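Local structure of D-glyceraldehyde dehydrogenase (NADP(+)) (Thermoplasma acidophilum, 5IZD) at residues R157-A162 against V169-S174; Q231-K236 against A242-E247. The protein oxidises D-glyceraldehyde to (R)-glycerate with NADP(+) in the non-phosphorylated Entner-Doudoroff pathway, working as a homotetramer. All coordinates share one frame; numbering follows the deposited sequence.

Interaction 1 (R157-A162 against V169-S174); sequences RKLAPA and VVLKPS. With NAP (NADP nicotinamide-adenine-dinucleotide phosphate), chain I.
Lys172 NZ is gripped twice by the NADP. It donates to O2B of NAP, the bridging oxygen of the 2'-phosphate, at 3.0 Å. It also donates to O1X of the same phosphate, at 3.1 Å. Lys172 CG lies anti to the backbone N (chi1 179°), and bends at chi2 and chi4 bring the ammonium group round to the phosphate. A third close oxygen, the carbonyl O of Pro173, is modelled too near to NZ to be a reliable bond. The paired bonds fix the amine at the ribose-phosphate junction, and its positive charge probably helps to hold the phosphate that distinguishes NADP from NAD.

Behind this polar end, helix and strand meet through aliphatic side chains alone. No hydrogen bond crosses between them. Leu159 reaches the strand with CD2, which lies 3.5 Å from CG1 of Val169. The same methyl group approaches Leu171 CB more loosely, at 4.4 Å. Val169 divides its two branches: with CG1 on Leu159, its CG2 rests 3.9 Å from Ala162 CB. With CG1 anti to the backbone N (chi1 176°), CG2 lies beside that N, and this is the branch that meets Ala162. The axes of segment 157-162 and strand 169-172 run antiparallel. The helix is kinked at Pro161, whose N has no hydrogen to give the preceding turn.

Leu198 touches both Leu159 and Val169, and Val142 packs on Ala162. Elsewhere on the helix, Lys158 NZ forms a salt bridge with Glu458 and Arg157 one with Glu441. The helix returns the chain to the strand in the beta-alpha-beta crossover from strand 130-145 to strand 168-172. The cofactor sits at the C-terminal end of the latter, as in the Rossmann-type coenzyme-binding domain of aldehyde dehydrogenases.

Interaction 2 (Q231-K236 against A242-E247); sequences QRIMQK and AKLILE
Leu244 packs its two methyl groups on different helix residues. CD1 lies against Met234, 3.7 Å from its CA and 3.8 Å from its CG. CD2 turns to Ile233 and stands 4.3 Å from its CG2. The side chains of Met234 and Leu244 cross at about a right angle, and the leucine methyl group meets the base of the methionine. Met234 CG is anti to the backbone N (chi1 -167°). The extended chain beyond it leads the thioether away from the strand. Ile233 CG2 also approaches CD2 of Leu246, at 4.2 Å, and is thus shared by two leucines from the same face of the strand. All four residues are buried, and the contact is wholly apolar.

Further out, Lys236 CE lies 3.6 Å above the guanidinium plane of Arg232, offset toward its rim. Arg232 touches NADP and forms a salt bridge with Asp210. Met234 also packs on Leu244 of the second subunit, and Leu244 on Met234 of that subunit. Glu247, the predicted proton acceptor, ends the strand, and its OE1 is hydrogen-bonded to Gly249 N. The axis of helical segment 231-236 runs antiparallel to that of strand 243-247. The helix lies over the sheet between NADP and the second subunit. Lys236 packs on Asp210, Val213 and Glu214 of helix 205-214, and Ile233 reaches Met223 and Leu145 on strands 220-224 and 130-145.

Going from the N terminus, strand 130-145 leads into helix 153-164, and interaction 1 closes the short turn to strand 168-172. Helix 178-190, strand 198-200 and helix 205-214 follow before strand 220-224 starts the unit that holds interaction 2. Interaction 2 then closes the turn between helix 227-236 and strand 243-247. The two contacts are in series, neither nested nor crossed. Both are antiparallel helix-strand returns to one sheet, where strand 130-145 lies between strands 168-172 and 220-224. Their helices lie on opposite faces of it. Their centres are about 15 Å apart, and Arg157 NH1 comes within 4.3 Å of Glu247 OE2, a packing contact.

Interaction 1 (R157-A162 against V169-S174)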
ATOM      1  N   ARG A 157       3.142  23.615   4.438  1.00 31.94           N
ATOM      2  CA  ARG A 157       3.687  22.310   4.033  1.00 32.87           C
ATOM      3  C   ARG A 157       4.199  21.457   5.194  1.00 31.95           C
ATOM      4  O   ARG A 157       4.069  20.267   5.143  1.00 32.22           O
ATOM      5  CB  ARG A 157       4.822  22.499   3.036  1.00 34.32           C
ATOM      6  CG  ARG A 157       5.652  21.238   2.799  1.00 35.98           C
ATOM      7  CD  ARG A 157       6.681  21.501   1.732  1.00 37.49           C
ATOM      8  NE  ARG A 157       6.051  21.596   0.443  1.00 39.34           N
ATOM      9  CZ  ARG A 157       6.669  22.024  -0.656  1.00 41.19           C
ATOM     10  NH1 ARG A 157       7.949  22.403  -0.630  1.00 40.79           N
ATOM     11  NH2 ARG A 157       5.985  22.066  -1.791  1.00 42.53           N
ATOM     12  N   LYS A 158       4.800  22.080   6.189  1.00 31.41           N
ATOM     13  CA  LYS A 158       5.359  21.452   7.359  1.00 31.25           C
ATOM     14  C   LYS A 158       4.381  21.300   8.538  1.00 31.39           C
ATOM     15  O   LYS A 158       4.320  20.215   9.142  1.00 31.57           O
ATOM     16  CB  LYS A 158       6.605  22.242   7.776  1.00 31.63           C
ATOM     17  CG  LYS A 158       7.644  22.151   6.663  1.00 31.59           C
ATOM     18  CD  LYS A 158       8.975  22.740   7.029  1.00 31.92           C
ATOM     19  CE  LYS A 158       9.852  22.923   5.809  1.00 31.81           C
ATOM     20  NZ  LYS A 158      10.266  21.621   5.249  1.00 32.01           N
ATOM     21  N   LEU A 159       3.594  22.333   8.848  1.00 31.12           N
ATOM     22  CA  LEU A 159       2.666  22.271   9.997  1.00 31.17           C
ATOM     23  C   LEU A 159       1.495  21.328   9.748  1.00 30.23           C
ATOM     24  O   LEU A 159       1.152  20.562  10.620  1.00 30.19           O
ATOM     25  CB  LEU A 159       2.079  23.642  10.408  1.00 32.04           C
ATOM     26  CG  LEU A 159       2.970  24.773  10.900  1.00 32.65           C
ATOM     27  CD1 LEU A 159       2.103  25.957  11.200  1.00 33.39           C
ATOM     28  CD2 LEU A 159       3.753  24.436  12.128  1.00 33.03           C
ATOM     29  N   ALA A 160       0.870  21.380   8.582  1.00 29.55           N
ATOM     30  CA  ALA A 160      -0.319  20.513   8.371  1.00 29.27           C
ATOM     31  C   ALA A 160      -0.048  19.027   8.574  1.00 28.51           C
ATOM     32  O   ALA A 160      -0.743  18.405   9.390  1.00 28.26           O
ATOM     33  CB  ALA A 160      -1.018  20.778   7.055  1.00 29.34           C
ATOM     34  N   PRO A 161       0.999  18.474   7.912  1.00 27.86           N
ATOM     35  CA  PRO A 161       1.172  17.025   8.097  1.00 27.55           C
ATOM     36  C   PRO A 161       1.717  16.677   9.476  1.00 27.52           C
ATOM     37  O   PRO A 161       1.410  15.600  10.002  1.00 27.60           O
ATOM     38  CB  PRO A 161       2.206  16.631   7.032  1.00 27.13           C
ATOM     39  CG  PRO A 161       2.901  17.913   6.658  1.00 27.08           C
ATOM     40  CD  PRO A 161       1.876  18.981   6.840  1.00 27.61           C
ATOM     41  N   ALA A 162       2.580  17.516  10.016  1.00 27.41           N
ATOM     42  CA  ALA A 162       3.118  17.270  11.358  1.00 27.60           C
ATOM     43  C   ALA A 162       2.013  17.190  12.401  1.00 28.03           C
ATOM     44  O   ALA A 162       1.927  16.203  13.189  1.00 27.88           O
ATOM     45  CB  ALA A 162       4.179  18.311  11.742  1.00 27.68           C
ATOM     46  N   VAL A 169       4.663  20.795  17.761  1.00 29.99           N
ATOM     47  CA  VAL A 169       5.496  21.544  16.830  1.00 29.66           C
ATOM     48  C   VAL A 169       6.071  22.835  17.451  1.00 29.96           C
ATOM     49  O   VAL A 169       5.347  23.598  18.116  1.00 30.44           O
ATOM     50  CB  VAL A 169       4.726  21.952  15.548  1.00 29.53           C
ATOM     51  CG1 VAL A 169       5.595  22.824  14.638  1.00 29.49           C
ATOM     52  CG2 VAL A 169       4.161  20.766  14.812  1.00 29.13           C
ATOM     53  N   VAL A 170       7.369  23.022  17.222  1.00 29.64           N
ATOM     54  CA  VAL A 170       8.098  24.305  17.381  1.00 29.88           C
ATOM     55  C   VAL A 170       8.584  24.814  16.000  1.00 29.50           C
ATOM     56  O   VAL A 170       9.468  24.177  15.348  1.00 28.97           O
ATOM     57  CB  VAL A 170       9.312  24.167  18.315  1.00 30.14           C
ATOM     58  CG1 VAL A 170      10.021  25.505  18.500  1.00 30.62           C
ATOM     59  CG2 VAL A 170       8.913  23.569  19.665  1.00 30.59           C
ATOM     60  N   LEU A 171       7.979  25.921  15.550  1.00 29.70           N
ATOM     61  CA  LEU A 171       8.285  26.573  14.284  1.00 29.66           C
ATOM     62  C   LEU A 171       9.250  27.785  14.455  1.00 30.13           C
ATOM     63  O   LEU A 171       8.982  28.682  15.284  1.00 30.70           O
ATOM     64  CB  LEU A 171       6.977  27.012  13.582  1.00 29.68           C
ATOM     65  CG  LEU A 171       7.080  27.890  12.324  1.00 29.67           C
ATOM     66  CD1 LEU A 171       7.609  27.118  11.110  1.00 29.04           C
ATOM     67  CD2 LEU A 171       5.730  28.436  11.963  1.00 30.04           C
ATOM     68  N   LYS A 172      10.290  27.856  13.642  1.00 30.01           N
ATOM     69  CA  LYS A 172      11.199  28.985  13.571  1.00 30.77           C
ATOM     70  C   LYS A 172      11.341  29.348  12.096  1.00 30.22           C
ATOM     71  O   LYS A 172      11.932  28.606  11.344  1.00 29.69           O
ATOM     72  CB  LYS A 172      12.535  28.732  14.218  1.00 31.47           C
ATOM     73  CG  LYS A 172      13.506  29.893  14.137  1.00 32.40           C
ATOM     74  CD  LYS A 172      14.613  29.634  13.145  1.00 32.83           C
ATOM     75  CE  LYS A 172      15.533  30.807  12.883  1.00 33.60           C
ATOM     76  NZ  LYS A 172      14.937  31.757  11.943  1.00 33.92           N
ATOM     77  N   PRO A 173      10.775  30.478  11.694  1.00 30.21           N
ATOM     78  CA  PRO A 173      10.830  30.870  10.306  1.00 29.83           C
ATOM     79  C   PRO A 173      12.101  31.619   9.970  1.00 30.10           C
ATOM     80  O   PRO A 173      12.919  31.895  10.794  1.00 30.00           O
ATOM     81  CB  PRO A 173       9.639  31.761  10.172  1.00 30.20           C
ATOM     82  CG  PRO A 173       9.582  32.456  11.493  1.00 30.88           C
ATOM     83  CD  PRO A 173       9.992  31.427  12.493  1.00 30.80           C
ATOM     84  N   SER A 174      12.255  31.906   8.706  1.00 30.29           N
ATOM     85  CA  SER A 174      13.405  32.650   8.241  1.00 30.80           C
ATOM     86  C   SER A 174      13.388  34.029   8.891  1.00 31.93           C
ATOM     87  O   SER A 174      12.307  34.651   9.055  1.00 32.12           O
ATOM     88  CB  SER A 174      13.380  32.820   6.727  1.00 30.43           C
ATOM     89  OG  SER A 174      14.216  33.889   6.347  1.00 30.49           O
TER
HETATM   90  PA  NAP I 601      18.951  29.092   5.078  1.00 42.11           P
HETATM   91  O1A NAP I 601      20.106  29.721   5.792  1.00 46.04           O
HETATM   92  O2A NAP I 601      19.094  27.657   4.616  1.00 46.71           O
HETATM   93  O5B NAP I 601      17.627  29.244   6.023  1.00 38.53           O
HETATM   94  C5B NAP I 601      16.579  28.255   6.144  1.00 34.31           C
HETATM   95  C4B NAP I 601      16.077  28.177   7.598  1.00 32.31           C
HETATM   96  O4B NAP I 601      17.096  27.602   8.438  1.00 31.06           O
HETATM   97  C3B NAP I 601      15.790  29.563   8.209  1.00 32.09           C
HETATM   98  O3B NAP I 601      14.696  29.451   9.158  1.00 31.70           O
HETATM   99  C2B NAP I 601      17.075  29.888   8.919  1.00 32.28           C
HETATM  100  O2B NAP I 601      16.955  30.923   9.890  1.00 34.08           O
HETATM  101  C1B NAP I 601      17.426  28.546   9.501  1.00 30.88           C
HETATM  102  N9A NAP I 601      18.826  28.380   9.919  1.00 27.38           N
HETATM  103  C8A NAP I 601      19.924  29.080   9.524  1.00 26.94           C
HETATM  104  N7A NAP I 601      21.019  28.666  10.123  1.00 28.49           N
HETATM  105  C5A NAP I 601      20.588  27.607  10.929  1.00 28.35           C
HETATM  106  C6A NAP I 601      21.264  26.750  11.798  1.00 29.52           C
HETATM  107  N6A NAP I 601      22.585  26.808  12.001  1.00 31.70           N
HETATM  108  N1A NAP I 601      20.550  25.808  12.450  1.00 30.61           N
HETATM  109  C2A NAP I 601      19.218  25.756  12.269  1.00 28.96           C
HETATM  110  N3A NAP I 601      18.491  26.548  11.469  1.00 29.17           N
HETATM  111  C4A NAP I 601      19.257  27.450  10.815  1.00 27.12           C
HETATM  112  O3  NAP I 601      18.618  30.008   3.824  1.00 52.78           O
HETATM  113  PN  NAP I 601      19.304  31.370   3.309  1.00 70.41           P
HETATM  114  O1N NAP I 601      19.091  32.477   4.326  1.00 63.76           O
HETATM  115  O2N NAP I 601      18.762  31.720   1.945  1.00 67.93           O
HETATM  116  O5D NAP I 601      20.813  31.034   3.214  1.00 68.93           O
HETATM  117  P2B NAP I 601      17.576  32.420   9.538  1.00 28.93           P
HETATM  118  O1X NAP I 601      17.364  33.267  10.803  1.00 34.61           O
HETATM  119  O2X NAP I 601      16.812  32.983   8.435  1.00 27.51           O
HETATM  120  O3X NAP I 601      19.032  32.305   9.239  1.00 28.38           O

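Interaction 2 (Q231-K236 against A242-E247)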
ATOM      1  N   GLN A 231      23.560  20.756   5.660  1.00 30.53           N
ATOM      2  CA  GLN A 231      24.737  19.979   6.080  1.00 30.90           C
ATOM      3  C   GLN A 231      25.026  20.217   7.565  1.00 32.04           C
ATOM      4  O   GLN A 231      25.299  19.290   8.310  1.00 31.68           O
ATOM      5  CB  GLN A 231      25.956  20.304   5.256  1.00 31.08           C
ATOM      6  CG  GLN A 231      25.836  19.965   3.785  1.00 30.76           C
ATOM      7  CD  GLN A 231      27.026  20.415   2.998  1.00 31.17           C
ATOM      8  OE1 GLN A 231      27.219  21.601   2.758  1.00 31.31           O
ATOM      9  NE2 GLN A 231      27.851  19.484   2.620  1.00 31.47           N
ATOM     10  N   ARG A 232      24.886  21.458   8.001  1.00 33.31           N
ATOM     11  CA  ARG A 232      25.078  21.795   9.404  1.00 35.11           C
ATOM     12  C   ARG A 232      24.026  21.149  10.318  1.00 34.59           C
ATOM     13  O   ARG A 232      24.374  20.607  11.365  1.00 34.67           O
ATOM     14  CB  ARG A 232      25.111  23.310   9.589  1.00 36.94           C
ATOM     15  CG  ARG A 232      25.487  23.752  10.982  1.00 39.15           C
ATOM     16  CD  ARG A 232      25.950  25.198  11.045  1.00 41.62           C
ATOM     17  NE  ARG A 232      26.336  25.584  12.424  1.00 44.41           N
ATOM     18  CZ  ARG A 232      27.559  25.429  12.979  1.00 47.41           C
ATOM     19  NH1 ARG A 232      28.576  24.872  12.317  1.00 49.13           N
ATOM     20  NH2 ARG A 232      27.802  25.837  14.225  1.00 47.94           N
ATOM     21  N   ILE A 233      22.765  21.189   9.910  1.00 33.94           N
ATOM     22  CA  ILE A 233      21.714  20.572  10.691  1.00 33.81           C
ATOM     23  C   ILE A 233      21.967  19.058  10.843  1.00 33.81           C
ATOM     24  O   ILE A 233      21.825  18.500  11.928  1.00 33.74           O
ATOM     25  CB  ILE A 233      20.331  20.819  10.054  1.00 33.26           C
ATOM     26  CG1 ILE A 233      19.949  22.261  10.248  1.00 33.57           C
ATOM     27  CG2 ILE A 233      19.268  19.855  10.619  1.00 32.99           C
ATOM     28  CD1 ILE A 233      18.869  22.744   9.320  1.00 33.52           C
ATOM     29  N   MET A 234      22.343  18.414   9.752  1.00 33.38           N
ATOM     30  CA  MET A 234      22.652  17.016   9.804  1.00 33.74           C
ATOM     31  C   MET A 234      23.793  16.721  10.754  1.00 34.01           C
ATOM     32  O   MET A 234      23.731  15.740  11.500  1.00 34.00           O
ATOM     33  CB  MET A 234      22.953  16.476   8.379  1.00 33.92           C
ATOM     34  CG  MET A 234      22.990  14.990   8.259  1.00 34.21           C
ATOM     35  SD  MET A 234      23.005  14.481   6.509  1.00 34.77           S
ATOM     36  CE  MET A 234      23.508  12.786   6.726  1.00 35.24           C
ATOM     37  N   GLN A 235      24.847  17.523  10.727  1.00 34.43           N
ATOM     38  CA  GLN A 235      25.956  17.332  11.683  1.00 35.37           C
ATOM     39  C   GLN A 235      25.510  17.488  13.154  1.00 35.46           C
ATOM     40  O   GLN A 235      25.842  16.643  13.988  1.00 34.90           O
ATOM     41  CB  GLN A 235      27.071  18.323  11.412  1.00 36.74           C
ATOM     42  CG  GLN A 235      27.825  18.072  10.116  1.00 37.22           C
ATOM     43  CD  GLN A 235      28.514  19.348   9.653  1.00 38.83           C
ATOM     44  OE1 GLN A 235      28.548  20.325  10.381  1.00 38.76           O
ATOM     45  NE2 GLN A 235      29.029  19.347   8.422  1.00 39.32           N
ATOM     46  N   LYS A 236      24.750  18.563  13.449  1.00 35.54           N
ATOM     47  CA  LYS A 236      24.263  18.826  14.809  1.00 35.73           C
ATOM     48  C   LYS A 236      23.261  17.794  15.313  1.00 34.91           C
ATOM     49  O   LYS A 236      23.341  17.396  16.483  1.00 35.44           O
ATOM     50  CB  LYS A 236      23.658  20.224  14.947  1.00 36.39           C
ATOM     51  CG  LYS A 236      24.597  21.356  14.644  1.00 37.51           C
ATOM     52  CD  LYS A 236      25.885  21.247  15.424  1.00 38.88           C
ATOM     53  CE  LYS A 236      26.667  22.543  15.313  1.00 40.19           C
ATOM     54  NZ  LYS A 236      28.034  22.304  15.847  1.00 41.34           N
ATOM     55  N   ALA A 242      17.785  12.787  15.518  1.00 30.54           N
ATOM     56  CA  ALA A 242      16.515  13.205  14.978  1.00 30.45           C
ATOM     57  C   ALA A 242      16.336  12.669  13.547  1.00 30.27           C
ATOM     58  O   ALA A 242      17.304  12.552  12.795  1.00 30.48           O
ATOM     59  CB  ALA A 242      16.353  14.720  15.028  1.00 30.62           C
ATOM     60  N   LYS A 243      15.107  12.276  13.222  1.00 30.12           N
ATOM     61  CA  LYS A 243      14.680  12.062  11.885  1.00 30.27           C
ATOM     62  C   LYS A 243      14.749  13.389  11.123  1.00 29.88           C
ATOM     63  O   LYS A 243      14.275  14.459  11.618  1.00 29.56           O
ATOM     64  CB  LYS A 243      13.261  11.477  11.908  1.00 31.17           C
ATOM     65  CG  LYS A 243      12.435  11.509  10.617  1.00 31.89           C
ATOM     66  CD  LYS A 243      13.099  10.848   9.493  1.00 32.52           C
ATOM     67  CE  LYS A 243      12.239  10.959   8.237  1.00 33.11           C
ATOM     68  NZ  LYS A 243      11.044  10.111   8.290  1.00 33.26           N
ATOM     69  N   LEU A 244      15.396  13.343   9.952  1.00 29.11           N
ATOM     70  CA  LEU A 244      15.593  14.540   9.116  1.00 28.79           C
ATOM     71  C   LEU A 244      14.724  14.529   7.857  1.00 28.15           C
ATOM     72  O   LEU A 244      14.634  13.486   7.116  1.00 27.48           O
ATOM     73  CB  LEU A 244      17.054  14.651   8.750  1.00 29.27           C
ATOM     74  CG  LEU A 244      17.992  14.868   9.954  1.00 30.03           C
ATOM     75  CD1 LEU A 244      19.396  15.214   9.483  1.00 30.79           C
ATOM     76  CD2 LEU A 244      17.546  15.932  10.934  1.00 30.32           C
ATOM     77  N   ILE A 245      14.025  15.649   7.628  1.00 27.55           N
ATOM     78  CA  ILE A 245      13.350  15.911   6.355  1.00 27.23           C
ATOM     79  C   ILE A 245      13.928  17.237   5.912  1.00 27.41           C
ATOM     80  O   ILE A 245      13.660  18.273   6.589  1.00 27.33           O
ATOM     81  CB  ILE A 245      11.831  16.032   6.471  1.00 27.32           C
ATOM     82  CG1 ILE A 245      11.166  14.779   7.094  1.00 27.29           C
ATOM     83  CG2 ILE A 245      11.235  16.361   5.090  1.00 27.29           C
ATOM     84  CD1 ILE A 245       9.705  15.000   7.523  1.00 27.50           C
ATOM     85  N   LEU A 246      14.804  17.200   4.909  1.00 27.29           N
ATOM     86  CA  LEU A 246      15.593  18.354   4.466  1.00 27.84           C
ATOM     87  C   LEU A 246      15.441  18.469   2.969  1.00 28.23           C
ATOM     88  O   LEU A 246      15.700  17.475   2.224  1.00 27.55           O
ATOM     89  CB  LEU A 246      17.093  18.192   4.716  1.00 28.01           C
ATOM     90  CG  LEU A 246      17.550  17.848   6.126  1.00 28.29           C
ATOM     91  CD1 LEU A 246      19.062  17.628   6.151  1.00 28.68           C
ATOM     92  CD2 LEU A 246      17.111  18.914   7.092  1.00 28.42           C
ATOM     93  N   GLU A 247      15.122  19.673   2.527  1.00 28.80           N
ATOM     94  CA  GLU A 247      15.082  20.003   1.126  1.00 29.67           C
ATOM     95  C   GLU A 247      15.936  21.237   0.841  1.00 29.52           C
ATOM     96  O   GLU A 247      15.654  22.301   1.397  1.00 29.48           O
ATOM     97  CB  GLU A 247      13.632  20.204   0.707  1.00 30.89           C
ATOM     98  CG  GLU A 247      13.488  20.225  -0.830  1.00 32.32           C
ATOM     99  CD  GLU A 247      13.297  21.602  -1.434  1.00 33.24           C
ATOM    100  OE1 GLU A 247      14.294  22.207  -1.889  1.00 34.56           O
ATOM    101  OE2 GLU A 247      12.121  22.081  -1.458  1.00 34.34           O
TER